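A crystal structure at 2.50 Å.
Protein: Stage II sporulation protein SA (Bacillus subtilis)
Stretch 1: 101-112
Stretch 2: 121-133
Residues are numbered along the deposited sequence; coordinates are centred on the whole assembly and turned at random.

Stretch 1 (101-112) YYDQYGKVVLIP
Stretch 2 (121-133) VIKLTSDSIVTEF

The two stretches form an antiparallel β-ladder whose Gly106-Lys107 end is tied to the loop that follows the second strand, burying 831 Å² in total. Strands 108-112 and 121-125 run at 166° to one another, with axes approaching to 4.4 Å. Their register pairs Val108 with Thr125, Val109 with Leu124, Leu110 with Lys123, Ile111 with Ile122 and Pro112 with Val121, at CA-CA distances of 4.4 to 5.0 Å. Strand torsions stay extended: -134/132 at Val108, -127/107 at Ile111, -62/137 at Pro112, -138/123 at Val121, -79/112 at Ile122, -92/118 at Lys123 and -129/164 at Thr125.

Two hydrogen-bonded pairs carry the ladder. Val109 N donates to Leu124 O (2.8 Å) and Leu124 N returns to Val109 O (2.9 Å), both at 169°; Ile111 N to Ile122 O (3.1 Å) and Ile122 N to Ile111 O (2.9 Å) are more bent. At the non-hydrogen-bonded pairs flanking them, CA-H groups approach carbonyls: Val108 CA to Leu124 O, 3.3 Å, and Thr125 CA to Lys107 O, 3.1 Å, at one end, and Val121 CA to Ile111 O, 3.3 Å, at the other.

Side chains alternate between the faces. Val109 (t), Ile111 (m, t), Ile122 (m, t) and Leu124 (m, t) share one, where Ile111 CD1 lies 4.1 Å from Leu124 CD1 and Val109 CG2 reaches Val130 CB at 3.8 Å, extending this apolar layer into the loop. The other face carries Val108, Leu110, Pro112, Val121, Lys123 and Thr125. Here Leu110 (m, t) sets CB 3.8 Å from Val121 CG1 and CD2 3.6 Å from Lys123 CG, using the aliphatic part of the extended, all-t lysine.

Before the strand, a turn is organised by Asp103 (chi1 p), whose OD1 accepts from Val108 N (3.0 Å) and whose OD2 accepts from Lys107 N (3.2 Å). Gly106 adopts positive phi (78/31), which favours glycine, and its O accepts from Val130 N at 2.7 Å and 162°. Lys107 (-115/-21) offers its O to Ser126 N in a weak bond of 3.2 Å. Although the CA-to-CB bond of Lys107 points away overall, its m, m, t, t side chain brings Lys107 NZ back to Ser128 O (a very short 2.5 Å) and Asp127 O (3.1 Å), so the ammonium binds two carbonyls of the loop. Val130 CG2 packs 3.3 Å from Lys107 C.

The CA-to-CB bond of Tyr102 (m, chi2 -80°) points toward the second stretch, its ring oblique to the Thr131-Glu132 peptide, with Tyr102 CE1 4.0 Å from Thr131 C and Tyr102 OH 3.3 Å from Glu132 CB. Thr131 (p) caps the helix beginning there: its OG1 accepts from Phe133 N at 3.1 Å.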

# COMPACT_ATOMS: atom_id res chain seq x y z
N TYR A 101 -9.23 5.14 -16.76
CA TYR A 101 -8.58 5.40 -18.03
C TYR A 101 -7.08 5.59 -17.84
O TYR A 101 -6.62 6.40 -17.00
CB TYR A 101 -9.14 6.64 -18.70
CG TYR A 101 -8.39 7.02 -19.98
CD1 TYR A 101 -8.77 6.52 -21.22
CD2 TYR A 101 -7.30 7.87 -19.93
CE1 TYR A 101 -8.07 6.88 -22.39
CE2 TYR A 101 -6.60 8.25 -21.08
CZ TYR A 101 -6.98 7.74 -22.29
OH TYR A 101 -6.26 8.16 -23.39
N TYR A 102 -6.33 4.82 -18.62
CA TYR A 102 -4.89 4.97 -18.71
C TYR A 102 -4.53 5.36 -20.12
O TYR A 102 -5.15 4.90 -21.08
CB TYR A 102 -4.21 3.65 -18.48
CG TYR A 102 -4.46 3.00 -17.15
CD1 TYR A 102 -3.77 3.41 -16.03
CD2 TYR A 102 -5.35 1.93 -17.03
CE1 TYR A 102 -3.97 2.83 -14.82
CE2 TYR A 102 -5.56 1.31 -15.80
CZ TYR A 102 -4.86 1.76 -14.69
OH TYR A 102 -5.02 1.16 -13.44
N ASP A 103 -3.51 6.19 -20.22
CA ASP A 103 -2.83 6.43 -21.47
C ASP A 103 -1.97 5.20 -21.72
O ASP A 103 -1.75 4.38 -20.82
CB ASP A 103 -2.00 7.71 -21.33
CG ASP A 103 -0.77 7.51 -20.53
OD1 ASP A 103 -0.96 7.03 -19.39
OD2 ASP A 103 0.34 7.84 -21.02
N GLN A 104 -1.49 5.07 -22.95
CA GLN A 104 -0.64 3.94 -23.36
C GLN A 104 0.78 4.05 -22.79
O GLN A 104 1.47 3.05 -22.72
CB GLN A 104 -0.63 3.87 -24.89
CG GLN A 104 -2.06 3.61 -25.51
CD GLN A 104 -2.80 2.46 -24.81
OE1 GLN A 104 -2.41 1.29 -24.92
NE2 GLN A 104 -3.84 2.79 -24.04
N TYR A 105 1.18 5.26 -22.38
CA TYR A 105 2.58 5.61 -22.06
C TYR A 105 2.95 5.76 -20.59
O TYR A 105 4.11 6.10 -20.27
CB TYR A 105 2.92 6.92 -22.78
CG TYR A 105 2.74 6.78 -24.28
CD1 TYR A 105 1.75 7.49 -24.96
CD2 TYR A 105 3.51 5.87 -25.01
CE1 TYR A 105 1.57 7.33 -26.34
CE2 TYR A 105 3.35 5.69 -26.38
CZ TYR A 105 2.37 6.43 -27.04
OH TYR A 105 2.20 6.27 -28.38
N GLY A 106 1.99 5.54 -19.69
CA GLY A 106 2.27 5.50 -18.28
C GLY A 106 2.44 6.87 -17.64
O GLY A 106 3.18 7.00 -16.68
N LYS A 107 1.74 7.87 -18.15
CA LYS A 107 1.82 9.24 -17.63
C LYS A 107 0.51 9.77 -17.01
O LYS A 107 0.55 10.73 -16.25
CB LYS A 107 2.21 10.21 -18.76
CG LYS A 107 3.50 9.85 -19.53
CD LYS A 107 4.79 9.93 -18.68
CE LYS A 107 5.97 9.48 -19.53
NZ LYS A 107 7.21 9.26 -18.76
N VAL A 108 -0.63 9.18 -17.35
CA VAL A 108 -1.93 9.62 -16.82
C VAL A 108 -2.76 8.40 -16.36
O VAL A 108 -2.87 7.41 -17.07
CB VAL A 108 -2.78 10.40 -17.91
CG1 VAL A 108 -4.09 10.95 -17.32
CG2 VAL A 108 -1.99 11.53 -18.55
N VAL A 109 -3.33 8.49 -15.16
CA VAL A 109 -4.36 7.58 -14.71
C VAL A 109 -5.56 8.43 -14.30
O VAL A 109 -5.40 9.38 -13.54
CB VAL A 109 -3.92 6.81 -13.49
CG1 VAL A 109 -4.87 5.73 -13.18
CG2 VAL A 109 -2.55 6.24 -13.71
N LEU A 110 -6.74 8.15 -14.86
CA LEU A 110 -7.98 8.87 -14.48
C LEU A 110 -8.96 7.85 -13.93
O LEU A 110 -9.25 6.83 -14.56
CB LEU A 110 -8.60 9.60 -15.65
CG LEU A 110 -7.67 10.59 -16.37
CD1 LEU A 110 -8.41 11.10 -17.60
CD2 LEU A 110 -7.15 11.73 -15.47
N ILE A 111 -9.45 8.14 -12.72
CA ILE A 111 -10.15 7.17 -11.87
C ILE A 111 -11.47 7.79 -11.48
O ILE A 111 -11.51 8.73 -10.69
CB ILE A 111 -9.35 6.88 -10.61
CG1 ILE A 111 -7.88 6.61 -10.92
CG2 ILE A 111 -9.92 5.69 -9.88
CD1 ILE A 111 -7.02 6.44 -9.65
N PRO A 112 -12.56 7.30 -12.07
CA PRO A 112 -13.87 7.86 -11.69
C PRO A 112 -14.13 7.61 -10.21
O PRO A 112 -13.90 6.52 -9.71
CB PRO A 112 -14.87 7.10 -12.58
CG PRO A 112 -14.07 6.67 -13.78
CD PRO A 112 -12.64 6.47 -13.29
N VAL A 121 -13.34 12.76 -10.66
CA VAL A 121 -12.32 11.93 -11.25
C VAL A 121 -11.03 12.25 -10.53
O VAL A 121 -10.67 13.40 -10.42
CB VAL A 121 -12.22 12.15 -12.78
CG1 VAL A 121 -11.01 11.47 -13.35
CG2 VAL A 121 -13.45 11.62 -13.46
N ILE A 122 -10.40 11.25 -9.95
CA ILE A 122 -9.09 11.42 -9.38
C ILE A 122 -8.09 11.39 -10.55
O ILE A 122 -7.91 10.35 -11.18
CB ILE A 122 -8.76 10.29 -8.38
CG1 ILE A 122 -9.72 10.26 -7.20
CG2 ILE A 122 -7.33 10.47 -7.81
CD1 ILE A 122 -9.81 8.86 -6.55
N LYS A 123 -7.45 12.52 -10.82
CA LYS A 123 -6.41 12.63 -11.82
C LYS A 123 -5.03 12.41 -11.25
O LYS A 123 -4.59 13.19 -10.42
CB LYS A 123 -6.45 14.02 -12.44
CG LYS A 123 -5.47 14.26 -13.60
CD LYS A 123 -5.75 15.60 -14.25
CE LYS A 123 -4.72 15.96 -15.31
NZ LYS A 123 -4.85 17.37 -15.85
N LEU A 124 -4.34 11.37 -11.72
CA LEU A 124 -2.91 11.14 -11.43
C LEU A 124 -2.04 11.28 -12.68
O LEU A 124 -2.21 10.53 -13.66
CB LEU A 124 -2.68 9.75 -10.88
CG LEU A 124 -3.57 9.29 -9.71
CD1 LEU A 124 -3.20 7.87 -9.38
CD2 LEU A 124 -3.48 10.21 -8.49
N THR A 125 -1.08 12.21 -12.64
CA THR A 125 -0.09 12.35 -13.71
C THR A 125 1.33 12.38 -13.16
O THR A 125 1.54 12.61 -11.97
CB THR A 125 -0.25 13.66 -14.48
OG1 THR A 125 0.06 14.74 -13.59
CG2 THR A 125 -1.66 13.79 -15.05
N SER A 126 2.31 12.18 -14.04
CA SER A 126 3.69 12.08 -13.62
C SER A 126 4.57 12.33 -14.82
O SER A 126 4.26 11.90 -15.92
CB SER A 126 3.96 10.68 -13.05
OG SER A 126 5.29 10.54 -12.60
N ASP A 127 5.68 13.01 -14.58
CA ASP A 127 6.72 13.14 -15.57
C ASP A 127 7.51 11.84 -15.77
O ASP A 127 7.98 11.60 -16.88
CB ASP A 127 7.67 14.29 -15.19
CG ASP A 127 7.11 15.65 -15.60
OD1 ASP A 127 6.63 15.80 -16.76
OD2 ASP A 127 7.17 16.57 -14.76
N SER A 128 7.63 11.01 -14.74
CA SER A 128 8.19 9.67 -14.91
C SER A 128 7.09 8.68 -15.26
O SER A 128 6.82 8.49 -16.44
CB SER A 128 9.00 9.19 -13.70
OG SER A 128 8.26 9.28 -12.51
N ILE A 129 6.42 8.09 -14.26
CA ILE A 129 5.49 6.99 -14.51
C ILE A 129 4.37 6.90 -13.49
O ILE A 129 4.63 7.01 -12.31
CB ILE A 129 6.25 5.66 -14.53
CG1 ILE A 129 6.87 5.43 -15.92
CG2 ILE A 129 5.39 4.52 -14.23
CD1 ILE A 129 7.96 4.35 -15.91
N VAL A 130 3.13 6.72 -13.95
CA VAL A 130 2.03 6.33 -13.08
C VAL A 130 1.27 5.15 -13.69
O VAL A 130 0.98 5.14 -14.87
CB VAL A 130 0.92 7.42 -12.86
CG1 VAL A 130 1.24 8.33 -11.70
CG2 VAL A 130 0.64 8.21 -14.12
N THR A 131 0.93 4.17 -12.87
CA THR A 131 0.29 2.93 -13.32
C THR A 131 -0.82 2.54 -12.35
O THR A 131 -1.12 3.28 -11.40
CB THR A 131 1.34 1.78 -13.33
OG1 THR A 131 1.70 1.49 -11.97
CG2 THR A 131 2.58 2.15 -14.07
N GLU A 132 -1.39 1.35 -12.56
CA GLU A 132 -2.26 0.71 -11.59
C GLU A 132 -1.73 0.65 -10.13
O GLU A 132 -2.53 0.66 -9.20
CB GLU A 132 -2.65 -0.66 -12.07
CG GLU A 132 -1.54 -1.66 -12.13
CD GLU A 132 -0.41 -1.33 -13.08
OE1 GLU A 132 -0.62 -0.91 -14.25
OE2 GLU A 132 0.73 -1.55 -12.64
N PHE A 133 -0.41 0.59 -9.91
CA PHE A 133 0.12 0.64 -8.57
C PHE A 133 -0.33 1.92 -7.91
O PHE A 133 -0.71 1.95 -6.72
CB PHE A 133 1.65 0.62 -8.59
CG PHE A 133 2.27 -0.76 -8.76
CD1 PHE A 133 2.49 -1.29 -10.04
CD2 PHE A 133 2.69 -1.49 -7.65
CE1 PHE A 133 3.11 -2.57 -10.23
CE2 PHE A 133 3.28 -2.77 -7.79
CZ PHE A 133 3.51 -3.32 -9.09